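Local coordinates for folylpolyglutamate synthase protein FOLC (Mycobacterium tuberculosis, PDB 2VOS) that probably catalyses the ATP-dependent addition of glutamate to dihydropteroate and, in successive steps, to tetrahydrofolate, giving folylpolyglutamates, at residues Q269-G273 against G274-Q278; S360-A363 against Q364-H368. All blocks are in the same frame, centred on the assembly; numbering follows the deposited sequence.

Interaction 1: Q269-G273 against G274-Q278; sequences QIAVG and GQVLQ
The end of a beta hairpin pairs A271 with G274 across the strands, with V272 and G273 making the turn between strands 264-271 and 274-281. It is a type II turn. A271 and G274 form a hydrogen-bonded antiparallel pair. G274 N gives to A271 O at 2.9 Å, and A271 N gives to G274 O at 3.1 Å. Further from the turn, Q269 and V276 form a second hydrogen-bonded pair: V276 N gives to Q269 O at 2.8 Å, and Q269 N gives to V276 O at 2.9 Å.

On the face shared by A271 and V276, CB of A271 touches CG2 of V276 at 3.8 Å. That methyl lies beside the backbone N of V276, while CG1 stands anti to it (chi1 174°). CB of Q275 lies 3.4 Å from Q269 O. The amide of Q275 turns elsewhere: OE1 accepts from R268 NE, and NE2 gives to the carbonyls of L293 and G295. This buried amide therefore has partners at both ends. G273 has positive phi (88°), which favours glycine. G274 is glycine for a different reason: at its backbone angles a side chain would be jammed against the carbonyl O of G273. The arrangement is a two-residue beta hairpin with glycine at the third turn position, as is common in type II turns.

Interaction 2: S360-A363 against Q364-H368; sequences SALA and QTLAH
S360 and Q364 meet one turn apart on helix 356-368. The chain of Q364 leaves beside the backbone N (chi1 -77°) and runs extended beyond CG alongside the S360 carbonyl oxygen. NE2 then gives a hydrogen bond to S360 OG at 3.2 Å, with OG near the amide plane. A second bond from NE2, to S360 O, is weak. CG of Q364 packs 3.4 Å from S360 O, which also accepts Q364 N.

T365 turns its hydroxyl back along the helix. With OG1 beside the backbone N (chi1 -56°), it gives to A361 O at 2.7 Å. T365 N reaches A361 O from the opposite face of the carbonyl plane, at 3.0 Å. A361 O thus accepts two bonds, and the one from OG1 sets the direction of the hydroxyl.

L362 and L366 cross obliquely, with their CD1 methyls 3.8 Å apart. CG of L366 also lies 3.3 Å from L362 O.

The two leucines pack on V467 of strand 464-469, and L362 also touches D351. A361 and T365 face H297 of helix 296-312, and A361 touches the bound ADP.

In the fold
Interaction 1 belongs to the Mur ligase middle domain and interaction 2 to the glutamate ligase domain. Their centres are 15 Å apart and their nearest atoms about 5 Å, without touching. Interaction 1 is only partly buried, with V272 and G273 of the turn exposed, and is joined mostly by backbone bonds between two strands. The helix turn in interaction 2 is mostly buried and adds polar side chains and a leucine pair to its backbone bonds. Helix 296-312 is a common neighbour: Q275 and L277 lie on it from the hairpin, A361 and T365 from the helix. Interaction 2 reaches ADP directly, whereas in interaction 1 the side chain of Q275 is about 10 Å from the bound ADP.

Interaction 1: Q269-G273 against G274-Q278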
ATOM      1  N   GLN A 269      -4.534 -22.122   6.239  1.00 43.16           N
ATOM      2  CA  GLN A 269      -3.471 -22.885   6.874  1.00 44.36           C
ATOM      3  C   GLN A 269      -2.156 -22.214   6.481  1.00 43.16           C
ATOM      4  O   GLN A 269      -1.961 -21.907   5.316  1.00 41.74           O
ATOM      5  CB  GLN A 269      -3.375 -24.272   6.291  1.00 44.56           C
ATOM      6  CG  GLN A 269      -4.272 -25.315   6.847  1.00 54.72           C
ATOM      7  CD  GLN A 269      -3.615 -26.650   6.651  1.00 65.19           C
ATOM      8  OE1 GLN A 269      -2.535 -26.733   6.026  1.00 69.17           O
ATOM      9  NE2 GLN A 269      -4.225 -27.705   7.197  1.00 69.02           N
ATOM     10  N   ILE A 270      -1.248 -22.065   7.429  1.00 41.77           N
ATOM     11  CA  ILE A 270       0.113 -21.670   7.133  1.00 42.68           C
ATOM     12  C   ILE A 270       0.761 -22.737   6.243  1.00 41.51           C
ATOM     13  O   ILE A 270       0.513 -23.950   6.407  1.00 39.22           O
ATOM     14  CB  ILE A 270       0.936 -21.581   8.438  1.00 43.50           C
ATOM     15  CG1 ILE A 270       0.188 -20.712   9.431  1.00 47.00           C
ATOM     16  CG2 ILE A 270       2.339 -21.067   8.175  1.00 47.18           C
ATOM     17  CD1 ILE A 270      -0.396 -19.502   8.830  1.00 45.53           C
ATOM     18  N   ALA A 271       1.638 -22.296   5.335  1.00 39.75           N
ATOM     19  CA  ALA A 271       2.238 -23.193   4.361  1.00 39.08           C
ATOM     20  C   ALA A 271       3.665 -22.678   4.122  1.00 39.98           C
ATOM     21  O   ALA A 271       3.965 -21.511   4.389  1.00 39.63           O
ATOM     22  CB  ALA A 271       1.469 -23.138   3.066  1.00 38.73           C
ATOM     23  N   VAL A 272       4.534 -23.539   3.632  1.00 40.18           N
ATOM     24  CA  VAL A 272       5.870 -23.095   3.226  1.00 41.50           C
ATOM     25  C   VAL A 272       5.724 -21.950   2.224  1.00 41.01           C
ATOM     26  O   VAL A 272       5.086 -22.099   1.162  1.00 41.32           O
ATOM     27  CB  VAL A 272       6.712 -24.257   2.613  1.00 42.20           C
ATOM     28  CG1 VAL A 272       8.027 -23.724   1.974  1.00 43.33           C
ATOM     29  CG2 VAL A 272       7.150 -25.259   3.705  1.00 43.67           C
ATOM     30  N   GLY A 273       6.285 -20.800   2.595  1.00 39.74           N
ATOM     31  CA  GLY A 273       6.295 -19.605   1.731  1.00 39.14           C
ATOM     32  C   GLY A 273       5.059 -18.714   1.875  1.00 40.22           C
ATOM     33  O   GLY A 273       4.985 -17.657   1.223  1.00 40.84           O
ATOM     34  N   GLY A 274       4.087 -19.081   2.723  1.00 38.64           N
ATOM     35  CA  GLY A 274       2.855 -18.285   2.727  1.00 37.94           C
ATOM     36  C   GLY A 274       1.718 -18.994   3.417  1.00 39.02           C
ATOM     37  O   GLY A 274       1.804 -19.276   4.616  1.00 38.00           O
ATOM     38  N   GLN A 275       0.613 -19.245   2.683  1.00 38.41           N
ATOM     39  CA  GLN A 275      -0.554 -19.844   3.309  1.00 37.72           C
ATOM     40  C   GLN A 275      -1.477 -20.415   2.231  1.00 38.52           C
ATOM     41  O   GLN A 275      -1.387 -20.037   1.073  1.00 37.59           O
ATOM     42  CB  GLN A 275      -1.354 -18.771   4.069  1.00 36.54           C
ATOM     43  CG  GLN A 275      -1.625 -17.490   3.276  1.00 37.10           C
ATOM     44  CD  GLN A 275      -2.063 -16.318   4.178  1.00 41.20           C
ATOM     45  OE1 GLN A 275      -3.134 -16.404   4.818  1.00 40.21           O
ATOM     46  NE2 GLN A 275      -1.227 -15.251   4.268  1.00 34.88           N
ATOM     47  N   VAL A 276      -2.362 -21.323   2.627  1.00 37.63           N
ATOM     48  CA  VAL A 276      -3.303 -21.891   1.707  1.00 37.90           C
ATOM     49  C   VAL A 276      -4.687 -21.494   2.219  1.00 38.30           C
ATOM     50  O   VAL A 276      -4.982 -21.636   3.401  1.00 38.57           O
ATOM     51  CB  VAL A 276      -3.149 -23.405   1.695  1.00 39.25           C
ATOM     52  CG1 VAL A 276      -4.282 -24.005   0.818  1.00 41.66           C
ATOM     53  CG2 VAL A 276      -1.739 -23.817   1.098  1.00 38.32           C
ATOM     54  N   LEU A 277      -5.542 -21.011   1.330  1.00 38.29           N
ATOM     55  CA  LEU A 277      -6.848 -20.464   1.688  1.00 37.84           C
ATOM     56  C   LEU A 277      -8.014 -21.199   1.052  1.00 37.39           C
ATOM     57  O   LEU A 277      -7.929 -21.697  -0.068  1.00 38.55           O
ATOM     58  CB  LEU A 277      -6.918 -18.962   1.229  1.00 37.38           C
ATOM     59  CG  LEU A 277      -5.702 -18.118   1.656  1.00 40.91           C
ATOM     60  CD1 LEU A 277      -5.790 -16.664   1.031  1.00 39.22           C
ATOM     61  CD2 LEU A 277      -5.632 -18.036   3.142  1.00 40.13           C
ATOM     62  N   GLN A 278      -9.141 -21.186   1.741  1.00 37.23           N
ATOM     63  CA  GLN A 278     -10.392 -21.487   1.103  1.00 37.73           C
ATOM     64  C   GLN A 278     -11.264 -20.251   1.263  1.00 38.08           C
ATOM     65  O   GLN A 278     -11.550 -19.829   2.403  1.00 37.45           O
ATOM     66  CB  GLN A 278     -11.097 -22.680   1.816  1.00 37.18           C
ATOM     67  CG  GLN A 278     -12.369 -23.038   1.077  1.00 40.92           C
ATOM     68  CD  GLN A 278     -13.057 -24.251   1.667  1.00 48.83           C
ATOM     69  OE1 GLN A 278     -13.447 -24.245   2.853  1.00 48.23           O
ATOM     70  NE2 GLN A 278     -13.232 -25.303   0.829  1.00 42.62           N
TER

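Interaction 2: S360-A363 against Q364-H368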
ATOM      1  N   SER A 360       0.757  -4.074  14.534  1.00 44.79           N
ATOM      2  CA  SER A 360       0.088  -5.208  15.134  1.00 46.11           C
ATOM      3  C   SER A 360      -0.014  -6.434  14.180  1.00 46.32           C
ATOM      4  O   SER A 360       0.238  -7.575  14.609  1.00 44.67           O
ATOM      5  CB  SER A 360      -1.267  -4.768  15.704  1.00 47.01           C
ATOM      6  OG  SER A 360      -2.001  -5.911  16.030  1.00 52.34           O
ATOM      7  N   ALA A 361      -0.320  -6.201  12.879  1.00 44.54           N
ATOM      8  CA  ALA A 361      -0.416  -7.330  11.913  1.00 44.61           C
ATOM      9  C   ALA A 361       0.968  -7.972  11.747  1.00 44.03           C
ATOM     10  O   ALA A 361       1.104  -9.209  11.755  1.00 43.04           O
ATOM     11  CB  ALA A 361      -0.938  -6.855  10.587  1.00 43.03           C
ATOM     12  N   LEU A 362       1.986  -7.112  11.642  1.00 43.03           N
ATOM     13  CA  LEU A 362       3.351  -7.542  11.584  1.00 43.45           C
ATOM     14  C   LEU A 362       3.748  -8.385  12.826  1.00 43.57           C
ATOM     15  O   LEU A 362       4.336  -9.478  12.678  1.00 43.01           O
ATOM     16  CB  LEU A 362       4.272  -6.311  11.436  1.00 43.07           C
ATOM     17  CG  LEU A 362       5.775  -6.502  11.529  1.00 44.01           C
ATOM     18  CD1 LEU A 362       6.318  -7.595  10.520  1.00 44.72           C
ATOM     19  CD2 LEU A 362       6.548  -5.130  11.322  1.00 39.96           C
ATOM     20  N   ALA A 363       3.420  -7.905  14.038  1.00 42.87           N
ATOM     21  CA  ALA A 363       3.846  -8.599  15.271  1.00 42.15           C
ATOM     22  C   ALA A 363       3.122  -9.956  15.338  1.00 42.86           C
ATOM     23  O   ALA A 363       3.739 -10.989  15.648  1.00 42.96           O
ATOM     24  CB  ALA A 363       3.500  -7.742  16.531  1.00 42.77           C
ATOM     25  N   GLN A 364       1.818  -9.969  15.036  1.00 42.22           N
ATOM     26  CA  GLN A 364       1.080 -11.218  15.115  1.00 43.23           C
ATOM     27  C   GLN A 364       1.631 -12.263  14.125  1.00 42.12           C
ATOM     28  O   GLN A 364       1.686 -13.467  14.457  1.00 40.99           O
ATOM     29  CB  GLN A 364      -0.376 -11.009  14.804  1.00 44.10           C
ATOM     30  CG  GLN A 364      -1.139 -10.385  15.957  1.00 53.22           C
ATOM     31  CD  GLN A 364      -2.570 -10.151  15.551  1.00 62.93           C
ATOM     32  OE1 GLN A 364      -3.336 -11.111  15.423  1.00 67.43           O
ATOM     33  NE2 GLN A 364      -2.930  -8.888  15.281  1.00 64.45           N
ATOM     34  N   THR A 365       1.971 -11.806  12.921  1.00 41.03           N
ATOM     35  CA  THR A 365       2.508 -12.692  11.886  1.00 41.17           C
ATOM     36  C   THR A 365       3.862 -13.288  12.323  1.00 41.41           C
ATOM     37  O   THR A 365       4.110 -14.508  12.175  1.00 42.22           O
ATOM     38  CB  THR A 365       2.678 -11.929  10.567  1.00 41.59           C
ATOM     39  OG1 THR A 365       1.418 -11.353  10.197  1.00 43.32           O
ATOM     40  CG2 THR A 365       3.129 -12.895   9.398  1.00 39.80           C
ATOM     41  N   LEU A 366       4.743 -12.455  12.864  1.00 39.76           N
ATOM     42  CA  LEU A 366       6.048 -12.902  13.310  1.00 41.55           C
ATOM     43  C   LEU A 366       5.924 -13.962  14.409  1.00 41.74           C
ATOM     44  O   LEU A 366       6.667 -14.940  14.434  1.00 42.50           O
ATOM     45  CB  LEU A 366       6.877 -11.714  13.864  1.00 41.88           C
ATOM     46  CG  LEU A 366       7.346 -10.712  12.800  1.00 43.06           C
ATOM     47  CD1 LEU A 366       7.801  -9.419  13.490  1.00 41.22           C
ATOM     48  CD2 LEU A 366       8.421 -11.311  11.862  1.00 43.86           C
ATOM     49  N   ALA A 367       4.936 -13.787  15.284  1.00 42.96           N
ATOM     50  CA  ALA A 367       4.707 -14.686  16.417  1.00 42.92           C
ATOM     51  C   ALA A 367       3.940 -15.967  16.011  1.00 43.15           C
ATOM     52  O   ALA A 367       4.165 -17.070  16.564  1.00 43.41           O
ATOM     53  CB  ALA A 367       3.938 -13.930  17.500  1.00 42.37           C
ATOM     54  N   HIS A 368       3.020 -15.830  15.072  1.00 42.05           N
ATOM     55  CA  HIS A 368       2.176 -16.944  14.733  1.00 41.30           C
ATOM     56  C   HIS A 368       2.648 -17.830  13.593  1.00 42.18           C
ATOM     57  O   HIS A 368       2.256 -18.982  13.533  1.00 43.50           O
ATOM     58  CB  HIS A 368       0.774 -16.453  14.382  1.00 41.59           C
ATOM     59  CG  HIS A 368       0.089 -15.728  15.495  1.00 40.88           C
ATOM     60  ND1 HIS A 368      -1.012 -14.925  15.281  1.00 40.23           N
ATOM     61  CD2 HIS A 368       0.315 -15.711  16.829  1.00 44.09           C
ATOM     62  CE1 HIS A 368      -1.417 -14.429  16.436  1.00 43.81           C
ATOM     63  NE2 HIS A 368      -0.638 -14.903  17.388  1.00 43.81           N
TER